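Side-chain contacts in putative succinylglutamate desuccinylase / aspartoacylase (Shewanella amazonensis, PDB 3FMC), which probably acts as a zinc-dependent hydrolase of the succinylglutamate desuccinylase/aspartoacylase family, though its substrate is not established: residues W146-T150 with G151-A155; G97-W100 with N101-Y104. All coordinates share one frame; numbering follows the deposited sequence.

Contact 1: residues W146-T150 with G151-A155; sequences WGVTT and GHRLA
Thr149 OG1 is gripped from two directions: it accepts from His152 N at 2.9 Å, with an N-H...O angle of 153°, and it is also hydrogen-bonded to the carboxylate of Glu103. This is an N-cap. The threonine stands just before the helix, and its chi1 of 71° places OG1 between the backbone N and the carbonyl carbon, where it faces an amide of the first turn. The same residue starts the i to i+4 main-chain bonds of the helix, for Arg153 N reaches Thr149 O at 2.9 Å, and Leu154 N follows to Thr150 O at 3.2 Å.

Val148, ahead of the cap, packs back against that turn. Its CB meets His152 CD2 at 3.8 Å, in the plane of the imidazole and at its edge, while CG2 rests on Arg153 CB, also 3.8 Å away. The ring's rotation is fixed by both of its nitrogens: ND1 is bonded to Glu103 O and NE2 to Arg141 NE. Arg153 turns back at its third torsion (-69°), bringing NE toward the preceding loop. There a water lying in the guanidinium plane accepts from Arg153 NE at 2.9 Å and donates to Val148 O at 2.8 Å, joining the loop carbonyl to the helix.

Thr150 OG1 is bonded to Gln354 O of the second subunit, and the Trp146 ring makes a cation-pi contact with Arg291 of that subunit. The loop runs from helix 123-142, which supplies Arg141, into the start of helix 150-163, with the second subunit packed against it.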
loop_
_atom_site.group_PDB
_atom_site.type_symbol
_atom_site.label_atom_id
_atom_site.label_comp_id
_atom_site.label_asym_id
_atom_site.label_seq_id
_atom_site.Cartn_x
_atom_site.Cartn_y
_atom_site.Cartn_z
ATOM N N TRP C 146 -10.258 -24.629 -13.095
ATOM C CA TRP C 146 -9.189 -23.633 -13.115
ATOM C C TRP C 146 -9.493 -22.482 -12.168
ATOM O O TRP C 146 -8.647 -21.612 -11.941
ATOM C CB TRP C 146 -8.981 -23.079 -14.529
ATOM C CG TRP C 146 -8.452 -24.090 -15.525
ATOM C CD1 TRP C 146 -9.194 -24.907 -16.309
ATOM C CD2 TRP C 146 -7.075 -24.385 -15.815
ATOM N NE1 TRP C 146 -8.367 -25.706 -17.087
ATOM C CE2 TRP C 146 -7.067 -25.424 -16.794
ATOM C CE3 TRP C 146 -5.839 -23.898 -15.333
ATOM C CZ2 TRP C 146 -5.877 -25.932 -17.347
ATOM C CZ3 TRP C 146 -4.645 -24.437 -15.881
ATOM C CH2 TRP C 146 -4.688 -25.445 -16.850
ATOM N N GLY C 147 -10.694 -22.471 -11.612
ATOM C CA GLY C 147 -11.112 -21.494 -10.618
ATOM C C GLY C 147 -11.332 -20.130 -11.201
ATOM O O GLY C 147 -11.249 -19.946 -12.416
ATOM N N VAL C 148 -11.671 -19.187 -10.332
ATOM C CA VAL C 148 -11.909 -17.816 -10.735
ATOM C C VAL C 148 -11.218 -16.858 -9.744
ATOM O O VAL C 148 -10.874 -17.232 -8.599
ATOM C CB VAL C 148 -13.453 -17.482 -10.800
ATOM C CG1 VAL C 148 -14.166 -18.422 -11.788
ATOM C CG2 VAL C 148 -14.125 -17.522 -9.385
ATOM N N THR C 149 -11.073 -15.614 -10.151
ATOM C CA THR C 149 -10.412 -14.632 -9.264
ATOM C C THR C 149 -11.192 -14.398 -7.970
ATOM O O THR C 149 -12.403 -14.676 -7.869
ATOM C CB THR C 149 -10.187 -13.242 -9.966
ATOM O OG1 THR C 149 -11.437 -12.582 -10.145
ATOM C CG2 THR C 149 -9.479 -13.361 -11.305
ATOM N N THR C 150 -10.512 -13.830 -6.981
ATOM C CA THR C 150 -11.119 -13.482 -5.707
ATOM C C THR C 150 -12.325 -12.569 -5.931
ATOM O O THR C 150 -13.409 -12.803 -5.378
ATOM C CB THR C 150 -10.043 -12.832 -4.779
ATOM O OG1 THR C 150 -8.978 -13.808 -4.602
ATOM C CG2 THR C 150 -10.676 -12.363 -3.407
ATOM N N GLY C 151 -12.121 -11.563 -6.777
ATOM C CA GLY C 151 -13.151 -10.546 -7.051
ATOM C C GLY C 151 -14.274 -11.120 -7.898
ATOM O O GLY C 151 -15.432 -10.807 -7.683
ATOM N N HIS C 152 -13.950 -11.989 -8.832
ATOM C CA HIS C 152 -15.001 -12.610 -9.652
ATOM C C HIS C 152 -15.890 -13.514 -8.814
ATOM O O HIS C 152 -17.129 -13.535 -9.019
ATOM C CB HIS C 152 -14.388 -13.355 -10.835
ATOM C CG HIS C 152 -15.348 -13.687 -11.932
ATOM N ND1 HIS C 152 -16.064 -12.719 -12.628
ATOM C CD2 HIS C 152 -15.629 -14.870 -12.527
ATOM C CE1 HIS C 152 -16.756 -13.309 -13.589
ATOM N NE2 HIS C 152 -16.497 -14.609 -13.560
ATOM N N ARG C 153 -15.311 -14.253 -7.869
ATOM C CA ARG C 153 -16.125 -15.111 -7.029
ATOM C C ARG C 153 -17.094 -14.229 -6.241
ATOM O O ARG C 153 -18.261 -14.544 -6.102
ATOM C CB ARG C 153 -15.280 -15.952 -6.098
ATOM C CG ARG C 153 -16.059 -16.724 -5.068
ATOM C CD ARG C 153 -15.178 -17.713 -4.290
ATOM N NE ARG C 153 -14.824 -18.738 -5.236
ATOM C CZ ARG C 153 -15.574 -19.788 -5.516
ATOM N NH1 ARG C 153 -16.715 -20.012 -4.874
ATOM N NH2 ARG C 153 -15.171 -20.615 -6.461
ATOM N N LEU C 154 -16.605 -13.123 -5.703
ATOM C CA LEU C 154 -17.499 -12.244 -4.958
ATOM C C LEU C 154 -18.605 -11.698 -5.827
ATOM O O LEU C 154 -19.788 -11.798 -5.475
ATOM C CB LEU C 154 -16.721 -11.075 -4.353
ATOM C CG LEU C 154 -17.498 -9.922 -3.710
ATOM C CD1 LEU C 154 -18.250 -10.344 -2.451
ATOM C CD2 LEU C 154 -16.595 -8.673 -3.445
ATOM N N ALA C 155 -18.223 -11.107 -6.949
ATOM C CA ALA C 155 -19.170 -10.456 -7.832
ATOM C C ALA C 155 -20.235 -11.397 -8.356
ATOM O O ALA C 155 -21.424 -11.037 -8.387
ATOM C CB ALA C 155 -18.457 -9.780 -8.974
HETATM O O HOH W 1 -12.244 -18.100 -6.337
#

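Contact 2: residues G97-W100 with N101-Y104; sequences GVNW and NREY. With SO4 (sulfate ion), chain K.
An anion-binding pocket is formed where Asn99 and Asn101-Arg102 fold around a sulfate, consistent with the Asn-Arg pair that holds the substrate carboxylate in M14 carboxypeptidase relatives. Arg91 also bonds the ion, which probably comes from the crystallisation liquor. Three N-H groups converge on sulfate O1: Arg102 NH1 at 2.8 Å, Asn101 ND2 at 3.2 Å and Asn99 ND2 at 3.3 Å. The Arg102 chain bends at chi2 (-60°), which helps to bring its guanidinium round to the sulfate; NH2 donates to sulfate O2 at 2.8 Å, and NH1 also to Asn101 O. Asn99 ND2 lies over one guanidinium face, toward its rim.

The backbone makes a type I turn closed by Arg102 N to Asn99 O, with an Asx turn nested in it: Asn101 N donates to Asn99 OD1 at 2.8 Å from above the amide plane. OD1 also accepts from His43 NE2. With a leucine in place of Asn99, Asn101 N and His43 would probably lose a shared acceptor, and sulfate O1 one of its donors.

Behind the turn, Glu103, whose OE2 is hydrogen-bonded to Thr149 OG1, crosses Val98 at about a right angle, Val98 CG1 lying 3.6 Å from Glu103 OE2. A water donates to both Glu103 OE2 (2.9 Å) and Val98 O (3.2 Å).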
loop_
_atom_site.group_PDB
_atom_site.type_symbol
_atom_site.label_atom_id
_atom_site.label_comp_id
_atom_site.label_asym_id
_atom_site.label_seq_id
_atom_site.Cartn_x
_atom_site.Cartn_y
_atom_site.Cartn_z
ATOM N N GLY C 97 -4.896 -4.922 -8.715
ATOM C CA GLY C 97 -5.448 -3.625 -9.105
ATOM C C GLY C 97 -6.827 -3.631 -9.723
ATOM O O GLY C 97 -7.351 -2.562 -10.088
ATOM N N VAL C 98 -7.422 -4.809 -9.892
ATOM C CA VAL C 98 -8.701 -4.950 -10.552
ATOM C C VAL C 98 -9.838 -4.467 -9.631
ATOM O O VAL C 98 -10.024 -4.960 -8.524
ATOM C CB VAL C 98 -8.983 -6.360 -11.027
ATOM C CG1 VAL C 98 -10.406 -6.432 -11.631
ATOM C CG2 VAL C 98 -7.874 -6.839 -12.050
ATOM N N ASN C 99 -10.583 -3.502 -10.150
ATOM C CA ASN C 99 -11.725 -2.886 -9.459
ATOM C C ASN C 99 -12.758 -3.946 -9.131
ATOM O O ASN C 99 -13.177 -4.711 -9.999
ATOM C CB ASN C 99 -12.252 -1.781 -10.408
ATOM C CG ASN C 99 -13.436 -0.969 -9.831
ATOM O OD1 ASN C 99 -14.162 -1.422 -8.970
ATOM N ND2 ASN C 99 -13.618 0.238 -10.353
ATOM N N TRP C 100 -13.184 -4.019 -7.880
ATOM C CA TRP C 100 -14.163 -5.044 -7.479
ATOM C C TRP C 100 -15.473 -4.914 -8.274
ATOM O O TRP C 100 -16.161 -5.944 -8.498
ATOM C CB TRP C 100 -14.501 -4.923 -6.044
ATOM C CG TRP C 100 -13.346 -5.026 -5.055
ATOM C CD1 TRP C 100 -12.945 -4.061 -4.204
ATOM C CD2 TRP C 100 -12.500 -6.153 -4.815
ATOM N NE1 TRP C 100 -11.931 -4.513 -3.395
ATOM C CE2 TRP C 100 -11.630 -5.796 -3.752
ATOM C CE3 TRP C 100 -12.391 -7.423 -5.379
ATOM C CZ2 TRP C 100 -10.646 -6.660 -3.262
ATOM C CZ3 TRP C 100 -11.394 -8.280 -4.891
ATOM C CH2 TRP C 100 -10.552 -7.892 -3.840
ATOM N N ASN C 101 -15.769 -3.678 -8.708
ATOM C CA ASN C 101 -16.977 -3.389 -9.506
ATOM C C ASN C 101 -16.731 -3.440 -11.006
ATOM O O ASN C 101 -17.454 -2.829 -11.824
ATOM C CB ASN C 101 -17.564 -2.059 -9.038
ATOM C CG ASN C 101 -18.983 -1.816 -9.547
ATOM O OD1 ASN C 101 -19.837 -2.703 -9.523
ATOM N ND2 ASN C 101 -19.240 -0.574 -9.954
ATOM N N ARG C 102 -15.679 -4.155 -11.389
ATOM C CA ARG C 102 -15.436 -4.473 -12.788
ATOM C C ARG C 102 -15.386 -5.999 -12.944
ATOM O O ARG C 102 -15.041 -6.493 -13.999
ATOM C CB ARG C 102 -14.143 -3.860 -13.287
ATOM C CG ARG C 102 -14.218 -2.365 -13.376
ATOM C CD ARG C 102 -15.301 -1.858 -14.323
ATOM N NE ARG C 102 -15.201 -0.400 -14.303
ATOM C CZ ARG C 102 -15.787 0.390 -13.396
ATOM N NH1 ARG C 102 -16.658 -0.087 -12.521
ATOM N NH2 ARG C 102 -15.542 1.696 -13.427
ATOM N N GLU C 103 -15.750 -6.730 -11.889
ATOM C CA GLU C 103 -15.683 -8.202 -11.892
ATOM C C GLU C 103 -16.985 -8.958 -12.157
ATOM O O GLU C 103 -17.046 -10.187 -12.076
ATOM C CB GLU C 103 -15.095 -8.631 -10.556
ATOM C CG GLU C 103 -13.590 -8.418 -10.456
ATOM C CD GLU C 103 -12.784 -9.518 -11.102
ATOM O OE1 GLU C 103 -13.284 -10.210 -12.044
ATOM O OE2 GLU C 103 -11.644 -9.701 -10.634
ATOM N N TYR C 104 -18.047 -8.248 -12.511
ATOM C CA TYR C 104 -19.325 -8.966 -12.742
ATOM C C TYR C 104 -19.292 -9.743 -14.055
ATOM O O TYR C 104 -18.442 -9.514 -14.911
ATOM C CB TYR C 104 -20.542 -8.022 -12.590
ATOM C CG TYR C 104 -20.741 -7.528 -11.150
ATOM C CD1 TYR C 104 -21.518 -8.236 -10.248
ATOM C CD2 TYR C 104 -20.122 -6.382 -10.679
ATOM C CE1 TYR C 104 -21.692 -7.842 -8.975
ATOM C CE2 TYR C 104 -20.283 -5.971 -9.381
ATOM C CZ TYR C 104 -21.063 -6.708 -8.505
ATOM O OH TYR C 104 -21.245 -6.224 -7.223
HETATM S S SO4 K . -17.091 2.756 -10.249
HETATM O O1 SO4 K . -16.702 1.334 -10.127
HETATM O O2 SO4 K . -16.266 3.386 -11.276
HETATM O O3 SO4 K . -16.976 3.555 -8.990
HETATM O O4 SO4 K . -18.517 2.782 -10.622
HETATM O O HOH W 2 -10.909 -7.981 -8.395
#

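Overall arrangement
Contact 2 precedes contact 1 in the chain, and their centres lie about 10 Å apart. Glu103 joins them twice: its OE2 is 2.9 Å from Thr149 OG1, probably a hydrogen bond, and its O is 2.8 Å from His152 ND1, probably another. Packing adds to this, with Tyr104 CE1 3.3 Å from Ala155 O. In contact 2 the Asn99 side chain, which binds the sulfate, also touches residues of an unconfirmed site: His43, Glu46 and His172 may form an empty metal site, as would be consistent with a zinc hydrolase. Residues 146-155 probably act as a second shell behind the anion-binding loop, through Glu103, while the outer side of this capped helix start meets the second subunit.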